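Local coordinates for protein S-adenosylmethionine:tRNA ribosyltransferase-isomerase (Thermotoga maritima, PDB 1VKY) that probably transfers and isomerises the ribose of S-adenosylmethionine onto the preQ1 base of tRNA, giving epoxyqueuosine in queuosine biosynthesis, at residues B[262-267]-B[291-296]. Residues are numbered along the deposited sequence; the frame is centred on the assembly and turned at random.
Sequences TTVRTL and FEFKLV
With CG1 anti to its backbone N (chi1 173°), V264 reaches from the helix to F293, whose own CG lies anti to the carbonyl carbon (chi1 -69°). The methyl meets the ring at its edge, near the ring plane, with V264 CG1 3.7 Å from F293 CE2. One face of F293 is taken by F291, whose CD2 sits 3.6 Å above the ring plane, over its centre; F317 of helix 309-318 packs against F293 edge-to-face. V296 CG2 lies against V264 and L267, 4.3 Å from V264 CA and 4.0 Å from L267 CD1, the V296 and L267 side chains crossing at about a right angle. L295 CD1 rests in van der Waals contact on the backbone carbonyl L267 O, at 3.5 Å. On the sheet side, A258 of strand 256-259 touches V264 and V296; the contact packs the loop before strand 298-302 against helix 261-270. No hydrogen bond joins the two segments directly, but E268, next on the helix, accepts one from K294 N through OE1 and two, from L295 N and V296 N, through OE2. Apolar packing thus makes this largely buried interface, while the neighbouring carboxylate takes up three successive backbone N-H groups of the loop.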
ATOM      1  N   THR B 262       2.853  -6.595  16.369  1.00 24.25           N
ATOM      2  CA  THR B 262       4.276  -6.345  16.749  1.00 25.91           C
ATOM      3  C   THR B 262       4.377  -5.927  18.215  1.00 23.92           C
ATOM      4  O   THR B 262       5.198  -6.444  18.966  1.00 26.06           O
ATOM      5  CB  THR B 262       4.903  -5.277  15.869  1.00 26.63           C
ATOM      6  OG1 THR B 262       4.917  -5.756  14.523  1.00 32.91           O
ATOM      7  CG2 THR B 262       6.401  -5.071  16.215  1.00 31.01           C
ATOM      8  N   THR B 263       3.552  -4.974  18.630  1.00 24.56           N
ATOM      9  CA  THR B 263       3.502  -4.598  20.036  1.00 20.89           C
ATOM     10  C   THR B 263       3.257  -5.808  20.951  1.00 22.61           C
ATOM     11  O   THR B 263       3.912  -5.963  21.988  1.00 23.56           O
ATOM     12  CB  THR B 263       2.396  -3.566  20.243  1.00 23.52           C
ATOM     13  OG1 THR B 263       2.687  -2.371  19.500  1.00 25.02           O
ATOM     14  CG2 THR B 263       2.351  -3.121  21.698  1.00 24.12           C
ATOM     15  N   VAL B 264       2.295  -6.652  20.574  1.00 21.76           N
ATOM     16  CA  VAL B 264       2.003  -7.870  21.377  1.00 22.28           C
ATOM     17  C   VAL B 264       3.210  -8.739  21.548  1.00 21.75           C
ATOM     18  O   VAL B 264       3.491  -9.163  22.642  1.00 22.37           O
ATOM     19  CB  VAL B 264       0.892  -8.701  20.734  1.00 22.12           C
ATOM     20  CG1 VAL B 264       0.706 -10.041  21.466  1.00 24.28           C
ATOM     21  CG2 VAL B 264      -0.405  -7.924  20.724  1.00 26.02           C
ATOM     22  N   ARG B 265       3.914  -9.045  20.454  1.00 24.60           N
ATOM     23  CA  ARG B 265       5.079  -9.928  20.536  1.00 24.52           C
ATOM     24  C   ARG B 265       6.149  -9.320  21.384  1.00 23.47           C
ATOM     25  O   ARG B 265       6.776 -10.015  22.171  1.00 23.69           O
ATOM     26  CB  ARG B 265       5.626 -10.278  19.135  1.00 28.55           C
ATOM     27  CG  ARG B 265       4.606 -10.955  18.200  1.00 34.78           C
ATOM     28  CD  ARG B 265       5.171 -11.401  16.760  1.00 38.93           C
ATOM     29  NE  ARG B 265       6.509 -10.849  16.595  1.00 55.42           N
ATOM     30  CZ  ARG B 265       6.856  -9.840  15.813  1.00 62.46           C
ATOM     31  NH1 ARG B 265       5.977  -9.259  15.007  1.00 65.12           N
ATOM     32  NH2 ARG B 265       8.125  -9.413  15.836  1.00 66.02           N
ATOM     33  N   THR B 266       6.347  -8.006  21.307  1.00 22.51           N
ATOM     34  CA  THR B 266       7.348  -7.357  22.157  1.00 21.70           C
ATOM     35  C   THR B 266       6.999  -7.422  23.619  1.00 19.94           C
ATOM     36  O   THR B 266       7.823  -7.794  24.447  1.00 21.21           O
ATOM     37  CB  THR B 266       7.552  -5.865  21.701  1.00 25.67           C
ATOM     38  OG1 THR B 266       8.256  -5.879  20.438  1.00 25.63           O
ATOM     39  CG2 THR B 266       8.489  -5.120  22.684  1.00 23.95           C
ATOM     40  N   LEU B 267       5.769  -7.061  23.959  1.00 19.19           N
ATOM     41  CA  LEU B 267       5.345  -7.093  25.338  1.00 20.67           C
ATOM     42  C   LEU B 267       5.298  -8.497  25.971  1.00 21.59           C
ATOM     43  O   LEU B 267       5.676  -8.669  27.150  1.00 21.63           O
ATOM     44  CB  LEU B 267       3.994  -6.414  25.474  1.00 24.09           C
ATOM     45  CG  LEU B 267       3.943  -4.893  25.192  1.00 20.87           C
ATOM     46  CD1 LEU B 267       2.453  -4.523  25.279  1.00 25.20           C
ATOM     47  CD2 LEU B 267       4.786  -4.064  26.136  1.00 21.65           C
ATOM     48  N   PHE B 291      -2.639 -19.622  24.324  1.00 28.66           N
ATOM     49  CA  PHE B 291      -1.530 -18.793  24.841  1.00 28.44           C
ATOM     50  C   PHE B 291      -2.053 -17.872  25.938  1.00 29.97           C
ATOM     51  O   PHE B 291      -3.130 -17.294  25.778  1.00 31.07           O
ATOM     52  CB  PHE B 291      -0.935 -17.944  23.695  1.00 28.35           C
ATOM     53  CG  PHE B 291       0.405 -17.306  24.020  1.00 23.91           C
ATOM     54  CD1 PHE B 291       1.591 -17.952  23.727  1.00 25.33           C
ATOM     55  CD2 PHE B 291       0.471 -16.039  24.591  1.00 20.74           C
ATOM     56  CE1 PHE B 291       2.817 -17.350  24.032  1.00 27.17           C
ATOM     57  CE2 PHE B 291       1.707 -15.423  24.848  1.00 22.38           C
ATOM     58  CZ  PHE B 291       2.854 -16.072  24.548  1.00 27.05           C
ATOM     59  N   GLU B 292      -1.276 -17.713  27.013  1.00 27.75           N
ATOM     60  CA  GLU B 292      -1.616 -16.830  28.118  1.00 30.34           C
ATOM     61  C   GLU B 292      -0.907 -15.475  27.960  1.00 29.73           C
ATOM     62  O   GLU B 292       0.326 -15.405  27.978  1.00 25.91           O
ATOM     63  CB  GLU B 292      -1.154 -17.441  29.443  1.00 35.35           C
ATOM     64  CG  GLU B 292      -1.541 -16.648  30.686  1.00 45.18           C
ATOM     65  CD  GLU B 292      -3.061 -16.622  30.941  1.00 61.47           C
ATOM     66  OE1 GLU B 292      -3.808 -17.512  30.443  1.00 59.35           O
ATOM     67  OE2 GLU B 292      -3.511 -15.692  31.649  1.00 70.57           O
ATOM     68  N   PHE B 293      -1.706 -14.421  27.848  1.00 26.87           N
ATOM     69  CA  PHE B 293      -1.181 -13.080  27.652  1.00 27.80           C
ATOM     70  C   PHE B 293      -0.931 -12.463  29.028  1.00 28.17           C
ATOM     71  O   PHE B 293      -1.856 -12.231  29.788  1.00 27.97           O
ATOM     72  CB  PHE B 293      -2.106 -12.292  26.746  1.00 25.63           C
ATOM     73  CG  PHE B 293      -2.078 -12.816  25.352  1.00 23.63           C
ATOM     74  CD1 PHE B 293      -2.826 -13.957  25.005  1.00 25.04           C
ATOM     75  CD2 PHE B 293      -1.246 -12.243  24.407  1.00 24.43           C
ATOM     76  CE1 PHE B 293      -2.740 -14.516  23.712  1.00 22.94           C
ATOM     77  CE2 PHE B 293      -1.143 -12.766  23.148  1.00 25.66           C
ATOM     78  CZ  PHE B 293      -1.884 -13.925  22.779  1.00 25.11           C
ATOM     79  N   LYS B 294       0.336 -12.268  29.361  1.00 29.06           N
ATOM     80  CA  LYS B 294       0.733 -11.755  30.654  1.00 29.19           C
ATOM     81  C   LYS B 294       0.708 -10.241  30.764  1.00 28.55           C
ATOM     82  O   LYS B 294       0.601  -9.681  31.860  1.00 26.46           O
ATOM     83  CB  LYS B 294       2.136 -12.251  30.974  1.00 28.06           C
ATOM     84  CG  LYS B 294       2.168 -13.755  31.169  1.00 30.98           C
ATOM     85  CD  LYS B 294       3.611 -14.275  31.438  1.00 36.41           C
ATOM     86  CE  LYS B 294       3.594 -15.766  31.866  1.00 48.46           C
ATOM     87  NZ  LYS B 294       2.302 -16.255  32.521  1.00 55.29           N
ATOM     88  N   LEU B 295       0.859  -9.547  29.667  1.00 26.61           N
ATOM     89  CA  LEU B 295       0.891  -8.084  29.728  1.00 26.05           C
ATOM     90  C   LEU B 295      -0.231  -7.431  28.930  1.00 29.23           C
ATOM     91  O   LEU B 295      -0.767  -6.379  29.303  1.00 36.10           O
ATOM     92  CB  LEU B 295       2.236  -7.520  29.257  1.00 27.90           C
ATOM     93  CG  LEU B 295       3.312  -7.200  30.272  1.00 31.34           C
ATOM     94  CD1 LEU B 295       4.488  -6.569  29.633  1.00 33.76           C
ATOM     95  CD2 LEU B 295       2.812  -6.332  31.464  1.00 35.35           C
ATOM     96  N   VAL B 296      -0.683  -8.076  27.896  1.00 20.84           N
ATOM     97  CA  VAL B 296      -1.673  -7.435  27.014  1.00 20.68           C
ATOM     98  C   VAL B 296      -3.115  -7.746  27.443  1.00 24.54           C
ATOM     99  O   VAL B 296      -3.514  -8.912  27.436  1.00 23.89           O
ATOM    100  CB  VAL B 296      -1.439  -7.909  25.594  1.00 18.96           C
ATOM    101  CG1 VAL B 296      -2.480  -7.261  24.619  1.00 23.98           C
ATOM    102  CG2 VAL B 296      -0.027  -7.615  25.149  1.00 25.26           C
TER